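Local coordinates for Mgp-operon protein 3 (Mycoplasma pneumoniae, PDB 6RJ1) that probably serves as a surface adhesin, the P40/P90 partner of P1 through which the bacterium would attach to human host cells, at residues A[458-462]-A[463-467]; A[543-547]-A[548-552]. All blocks are in the same frame, centred on the assembly; numbering follows the deposited sequence.

Interaction 1: residues A[458-462]-A[463-467]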
ATOM      1  N   LEU A 458       7.918  -0.904 -12.377  1.00 68.07           N
ATOM      2  CA  LEU A 458       9.335  -1.230 -12.537  1.00 67.88           C
ATOM      3  C   LEU A 458      10.280  -0.018 -12.458  1.00 72.56           C
ATOM      4  O   LEU A 458       9.851   1.137 -12.492  1.00 72.56           O
ATOM      5  CB  LEU A 458       9.635  -2.077 -13.808  1.00 67.93           C
ATOM      6  CG  LEU A 458       9.340  -1.533 -15.224  1.00 72.40           C
ATOM      7  CD1 LEU A 458      10.371  -0.554 -15.671  1.00 72.62           C
ATOM      8  CD2 LEU A 458       9.477  -2.628 -16.224  1.00 75.09           C
ATOM      9  N   ALA A 459      11.588  -0.325 -12.357  1.00 69.59           N
ATOM     10  CA  ALA A 459      12.711   0.603 -12.300  1.00 69.04           C
ATOM     11  C   ALA A 459      13.960  -0.120 -12.776  1.00 74.21           C
ATOM     12  O   ALA A 459      14.146  -1.305 -12.472  1.00 73.50           O
ATOM     13  CB  ALA A 459      12.915   1.099 -10.877  1.00 69.52           C
ATOM     14  N   TYR A 460      14.809   0.589 -13.541  1.00 72.19           N
ATOM     15  CA  TYR A 460      16.067   0.049 -14.049  1.00 72.54           C
ATOM     16  C   TYR A 460      17.223   0.799 -13.399  1.00 78.43           C
ATOM     17  O   TYR A 460      17.240   2.029 -13.403  1.00 78.25           O
ATOM     18  CB  TYR A 460      16.130   0.129 -15.590  1.00 73.82           C
ATOM     19  CG  TYR A 460      17.439  -0.356 -16.177  1.00 76.76           C
ATOM     20  CD1 TYR A 460      18.549   0.480 -16.241  1.00 79.42           C
ATOM     21  CD2 TYR A 460      17.568  -1.651 -16.670  1.00 77.79           C
ATOM     22  CE1 TYR A 460      19.761   0.037 -16.771  1.00 80.86           C
ATOM     23  CE2 TYR A 460      18.775  -2.106 -17.205  1.00 78.81           C
ATOM     24  CZ  TYR A 460      19.867  -1.253 -17.259  1.00 87.63           C
ATOM     25  OH  TYR A 460      21.064  -1.673 -17.788  1.00 90.99           O
ATOM     26  N   LEU A 461      18.188   0.053 -12.858  1.00 77.37           N
ATOM     27  CA  LEU A 461      19.376   0.610 -12.218  1.00 78.64           C
ATOM     28  C   LEU A 461      20.615  -0.240 -12.495  1.00 85.71           C
ATOM     29  O   LEU A 461      20.815  -1.276 -11.853  1.00 86.02           O
ATOM     30  CB  LEU A 461      19.164   0.808 -10.698  1.00 78.85           C
ATOM     31  CG  LEU A 461      20.259   1.598  -9.949  1.00 83.73           C
ATOM     32  CD1 LEU A 461      20.177   3.082 -10.250  1.00 84.14           C
ATOM     33  CD2 LEU A 461      20.187   1.360  -8.448  1.00 84.57           C
ATOM     34  N   ASN A 462      21.443   0.211 -13.455  1.00 83.30           N
ATOM     35  CA  ASN A 462      22.710  -0.411 -13.831  1.00 83.99           C
ATOM     36  C   ASN A 462      22.631  -1.943 -14.006  1.00 88.66           C
ATOM     37  O   ASN A 462      23.203  -2.699 -13.210  1.00 88.91           O
ATOM     38  CB  ASN A 462      23.814  -0.011 -12.830  1.00 87.74           C
ATOM     39  CG  ASN A 462      24.246   1.434 -12.949  1.00117.40           C
ATOM     40  OD1 ASN A 462      23.569   2.362 -12.482  1.00105.65           O
ATOM     41  ND2 ASN A 462      25.390   1.652 -13.586  1.00115.14           N
ATOM     42  N   GLY A 463      21.898  -2.376 -15.034  1.00 84.76           N
ATOM     43  CA  GLY A 463      21.726  -3.788 -15.376  1.00 84.04           C
ATOM     44  C   GLY A 463      20.785  -4.570 -14.483  1.00 85.85           C
ATOM     45  O   GLY A 463      20.597  -5.775 -14.683  1.00 85.48           O
ATOM     46  N   GLN A 464      20.192  -3.893 -13.494  1.00 80.70           N
ATOM     47  CA  GLN A 464      19.258  -4.508 -12.553  1.00 79.61           C
ATOM     48  C   GLN A 464      17.879  -3.914 -12.737  1.00 80.30           C
ATOM     49  O   GLN A 464      17.736  -2.695 -12.860  1.00 79.56           O
ATOM     50  CB  GLN A 464      19.714  -4.335 -11.091  1.00 80.80           C
ATOM     51  CG  GLN A 464      21.096  -4.893 -10.809  1.00 95.46           C
ATOM     52  CD  GLN A 464      21.109  -5.642  -9.517  1.00112.31           C
ATOM     53  OE1 GLN A 464      20.713  -6.808  -9.455  1.00106.60           O
ATOM     54  NE2 GLN A 464      21.569  -4.986  -8.459  1.00105.51           N
ATOM     55  N   ILE A 465      16.867  -4.780 -12.753  1.00 74.08           N
ATOM     56  CA  ILE A 465      15.477  -4.368 -12.884  1.00 72.38           C
ATOM     57  C   ILE A 465      14.765  -4.716 -11.597  1.00 72.14           C
ATOM     58  O   ILE A 465      14.864  -5.848 -11.119  1.00 71.26           O
ATOM     59  CB  ILE A 465      14.790  -4.968 -14.142  1.00 75.62           C
ATOM     60  CG1 ILE A 465      15.522  -4.556 -15.441  1.00 76.34           C
ATOM     61  CG2 ILE A 465      13.320  -4.566 -14.207  1.00 75.89           C
ATOM     62  CD1 ILE A 465      16.332  -5.616 -16.059  1.00 83.47           C
ATOM     63  N   VAL A 466      14.080  -3.729 -11.022  1.00 66.70           N
ATOM     64  CA  VAL A 466      13.306  -3.881  -9.799  1.00 65.69           C
ATOM     65  C   VAL A 466      11.832  -3.792 -10.167  1.00 67.98           C
ATOM     66  O   VAL A 466      11.438  -2.872 -10.874  1.00 67.34           O
ATOM     67  CB  VAL A 466      13.708  -2.867  -8.687  1.00 69.85           C
ATOM     68  CG1 VAL A 466      13.004  -3.184  -7.365  1.00 69.43           C
ATOM     69  CG2 VAL A 466      15.224  -2.835  -8.487  1.00 69.93           C
ATOM     70  N   VAL A 467      11.031  -4.770  -9.728  1.00 64.21           N
ATOM     71  CA  VAL A 467       9.585  -4.823  -9.984  1.00 63.23           C
ATOM     72  C   VAL A 467       8.870  -4.894  -8.648  1.00 64.50           C
ATOM     73  O   VAL A 467       9.266  -5.680  -7.798  1.00 64.34           O
ATOM     74  CB  VAL A 467       9.174  -5.983 -10.942  1.00 67.13           C
ATOM     75  CG1 VAL A 467       7.657  -6.050 -11.134  1.00 66.55           C
ATOM     76  CG2 VAL A 467       9.882  -5.864 -12.293  1.00 66.73           C
TER
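Ala459 and Val466 face each other as a hydrogen-bonded antiparallel pair, tied by two backbone bonds. The one from Val466 N to Ala459 O is 2.8 Å long and nearly straight, whereas its mate, Ala459 N to Val466 O, is more bent. Further along, Leu461 N binds Gln464 O at 2.8 Å. The return bond, from Gln464 N to Leu461 O, is longer at 3.2 Å. These last two residues bound a type I' turn whose corners, Asn462 and Gly463, both have positive phi, a backbone shape that asparagine and glycine adopt more readily than other residues.

Apolar contact pairs Tyr460 with Ile465: ring atom CD2 lies 3.8 Å from Ile465 CG1, the two side chains meeting obliquely. A chi1 of 177°, with CG opposite the backbone N, carries the ring toward the turn, where its CZ comes obliquely to 3.2 Å from Gly463 N. Its OH is hydrogen-bonded to Glu483 and Lys52. Leu458 CB meets Val467 CG2 at 4.1 Å.

The hairpin ends an eight-stranded sheet beside strand 477-482. Leu458, Tyr460 and Val467 rest on strand 52-59, while Leu461 and Val466 face helix 701-712, and Ala459 meets strand 538-546.

Interaction 2: residues A[543-547]-A[548-552]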
ATOM      1  N   LEU A 543       8.225   3.544  -7.102  1.00 62.20           N
ATOM      2  CA  LEU A 543       9.684   3.483  -7.074  1.00 62.73           C
ATOM      3  C   LEU A 543      10.312   4.275  -8.215  1.00 68.97           C
ATOM      4  O   LEU A 543       9.732   4.376  -9.302  1.00 69.40           O
ATOM      5  CB  LEU A 543      10.285   2.045  -6.995  1.00 62.59           C
ATOM      6  CG  LEU A 543       9.692   0.784  -7.727  1.00 66.63           C
ATOM      7  CD1 LEU A 543       9.008   1.077  -9.059  1.00 66.50           C
ATOM      8  CD2 LEU A 543      10.771  -0.246  -7.962  1.00 68.09           C
ATOM      9  N   ASP A 544      11.497   4.836  -7.964  1.00 66.61           N
ATOM     10  CA  ASP A 544      12.239   5.600  -8.960  1.00 67.46           C
ATOM     11  C   ASP A 544      13.741   5.532  -8.697  1.00 72.24           C
ATOM     12  O   ASP A 544      14.156   5.197  -7.589  1.00 70.70           O
ATOM     13  CB  ASP A 544      11.749   7.065  -9.021  1.00 69.71           C
ATOM     14  CG  ASP A 544      12.038   7.791 -10.331  1.00 86.65           C
ATOM     15  OD1 ASP A 544      12.466   7.122 -11.311  1.00 88.66           O
ATOM     16  OD2 ASP A 544      11.835   9.026 -10.382  1.00 95.71           O
ATOM     17  N   VAL A 545      14.554   5.822  -9.729  1.00 70.46           N
ATOM     18  CA  VAL A 545      16.009   5.843  -9.606  1.00 70.93           C
ATOM     19  C   VAL A 545      16.522   7.292  -9.648  1.00 75.33           C
ATOM     20  O   VAL A 545      15.989   8.126 -10.384  1.00 74.68           O
ATOM     21  CB  VAL A 545      16.763   4.892 -10.578  1.00 75.24           C
ATOM     22  CG1 VAL A 545      16.337   3.439 -10.381  1.00 74.82           C
ATOM     23  CG2 VAL A 545      16.598   5.313 -12.037  1.00 75.47           C
ATOM     24  N   VAL A 546      17.522   7.588  -8.817  1.00 72.77           N
ATOM     25  CA  VAL A 546      18.132   8.915  -8.694  1.00 73.17           C
ATOM     26  C   VAL A 546      19.519   8.758  -8.052  1.00 78.98           C
ATOM     27  O   VAL A 546      19.657   8.010  -7.080  1.00 79.19           O
ATOM     28  CB  VAL A 546      17.198   9.942  -7.956  1.00 76.73           C
ATOM     29  CG1 VAL A 546      16.805   9.475  -6.550  1.00 76.14           C
ATOM     30  CG2 VAL A 546      17.792  11.348  -7.930  1.00 76.28           C
ATOM     31  N   ALA A 547      20.545   9.426  -8.624  1.00 76.65           N
ATOM     32  CA  ALA A 547      21.938   9.393  -8.158  1.00 76.59           C
ATOM     33  C   ALA A 547      22.442   7.959  -7.889  1.00 80.46           C
ATOM     34  O   ALA A 547      22.965   7.681  -6.805  1.00 79.33           O
ATOM     35  CB  ALA A 547      22.112  10.283  -6.924  1.00 77.22           C
ATOM     36  N   ASP A 548      22.233   7.049  -8.885  1.00 77.80           N
ATOM     37  CA  ASP A 548      22.602   5.619  -8.885  1.00 78.28           C
ATOM     38  C   ASP A 548      21.982   4.821  -7.711  1.00 81.42           C
ATOM     39  O   ASP A 548      22.504   3.771  -7.317  1.00 81.55           O
ATOM     40  CB  ASP A 548      24.135   5.425  -8.955  1.00 80.99           C
ATOM     41  CG  ASP A 548      24.793   5.989 -10.199  1.00100.78           C
ATOM     42  OD1 ASP A 548      24.269   5.747 -11.313  1.00104.00           O
ATOM     43  OD2 ASP A 548      25.846   6.656 -10.065  1.00108.08           O
ATOM     44  N   HIS A 549      20.842   5.296  -7.199  1.00 76.74           N
ATOM     45  CA  HIS A 549      20.132   4.688  -6.080  1.00 76.04           C
ATOM     46  C   HIS A 549      18.647   4.571  -6.359  1.00 77.80           C
ATOM     47  O   HIS A 549      18.087   5.396  -7.085  1.00 76.59           O
ATOM     48  CB  HIS A 549      20.331   5.537  -4.816  1.00 77.07           C
ATOM     49  CG  HIS A 549      21.664   5.369  -4.162  1.00 81.01           C
ATOM     50  ND1 HIS A 549      22.818   5.888  -4.726  1.00 82.96           N
ATOM     51  CD2 HIS A 549      21.981   4.768  -2.992  1.00 83.16           C
ATOM     52  CE1 HIS A 549      23.799   5.561  -3.904  1.00 82.64           C
ATOM     53  NE2 HIS A 549      23.342   4.894  -2.841  1.00 83.08           N
ATOM     54  N   LEU A 550      18.006   3.563  -5.744  1.00 73.36           N
ATOM     55  CA  LEU A 550      16.572   3.337  -5.850  1.00 72.56           C
ATOM     56  C   LEU A 550      15.857   3.999  -4.666  1.00 74.72           C
ATOM     57  O   LEU A 550      16.256   3.840  -3.517  1.00 74.47           O
ATOM     58  CB  LEU A 550      16.237   1.834  -5.911  1.00 72.54           C
ATOM     59  CG  LEU A 550      14.736   1.487  -5.979  1.00 77.42           C
ATOM     60  CD1 LEU A 550      14.222   1.528  -7.404  1.00 77.85           C
ATOM     61  CD2 LEU A 550      14.440   0.156  -5.322  1.00 78.75           C
ATOM     62  N   VAL A 551      14.793   4.725  -4.963  1.00 68.95           N
ATOM     63  CA  VAL A 551      13.962   5.377  -3.972  1.00 67.41           C
ATOM     64  C   VAL A 551      12.562   4.750  -4.077  1.00 69.51           C
ATOM     65  O   VAL A 551      12.082   4.492  -5.180  1.00 69.53           O
ATOM     66  CB  VAL A 551      13.987   6.911  -4.179  1.00 70.74           C
ATOM     67  CG1 VAL A 551      12.854   7.591  -3.430  1.00 71.25           C
ATOM     68  CG2 VAL A 551      15.327   7.492  -3.744  1.00 70.16           C
ATOM     69  N   PHE A 552      11.941   4.452  -2.933  1.00 63.76           N
ATOM     70  CA  PHE A 552      10.602   3.867  -2.887  1.00 61.64           C
ATOM     71  C   PHE A 552       9.791   4.434  -1.716  1.00 61.93           C
ATOM     72  O   PHE A 552      10.348   5.008  -0.772  1.00 60.82           O
ATOM     73  CB  PHE A 552      10.674   2.323  -2.824  1.00 63.05           C
ATOM     74  CG  PHE A 552      10.907   1.774  -1.437  1.00 64.27           C
ATOM     75  CD1 PHE A 552      12.187   1.749  -0.886  1.00 67.14           C
ATOM     76  CD2 PHE A 552       9.843   1.320  -0.660  1.00 65.53           C
ATOM     77  CE1 PHE A 552      12.398   1.275   0.416  1.00 67.38           C
ATOM     78  CE2 PHE A 552      10.053   0.864   0.645  1.00 67.71           C
ATOM     79  CZ  PHE A 552      11.329   0.845   1.173  1.00 65.61           C
TER
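His549 reaches back over the turn to Ala547, its imidazole offering ND1 to the carbonyl oxygen. The ND1 to Ala547 O bond measures 2.7 Å and is close to straight (165°), with the oxygen at the ring edge near its plane, although the ring nitrogen is tilted from the carbonyl plane. Setting CG opposite the carbonyl carbon (chi1 -77°) turns the ring toward the bend, so that one side-chain bond helps to hold the ring's rotation and satisfies a turn carbonyl. Histidine suits the place because its ND1, one CH2 away from the backbone, can donate a hydrogen to that carbonyl.

Behind it, on the same face, Val546 and Val551 meet through branches that cross at a slant, CG1 of the first lying 3.7 Å from CG2 of the second. Asp544 also belongs to this face, but its carboxylate leads away from the hairpin, OD2 accepting from Ala784 N while OD1 makes a weak bond to Val545 N. On the other face Leu550 is the hub. Its CD1 lies 3.9 Å from Leu543 CD2 and 4.1 Å from Val545 CG1, both approaches oblique, as suits a branched chain wedged between apolar neighbours. Leu543 CB also meets Phe552 CB at 4.2 Å.

Ala547 and Asp548 form the corners of a type I' turn, both with positive phi, which aspartate tolerates better than most residues but alanine less readily. Paired backbone bonds join Asp544 to Val551 and Val546 to His549. The arrangement is a beta hairpin with a two-residue type I' loop, here within the MgpC adhesin family region, which is grouped with the beta-propellers.

Interaction 1 closes before interaction 2 opens, and the centres of the two hairpins lie about 10 Å apart on the same side of the chain's centre. They belong to different sheets, 457-468 to the eight-stranded one and 538-563 to a branched ten-stranded one, and are stacked against each other. Strands 457-461 and 538-546 make much of the interface, with Val466 and Leu550 of their partner strands joining in: Tyr460 O comes 3.5 Å from Val545 CG1, and Ala459 touches both Leu543 and Leu550. At the bends, Asn462 lies beside Asp548, so the two turns end together. Strand 779-786 packs on the far face of interaction 2, making the hairpins consecutive layers that join several sheets of this probable adhesin.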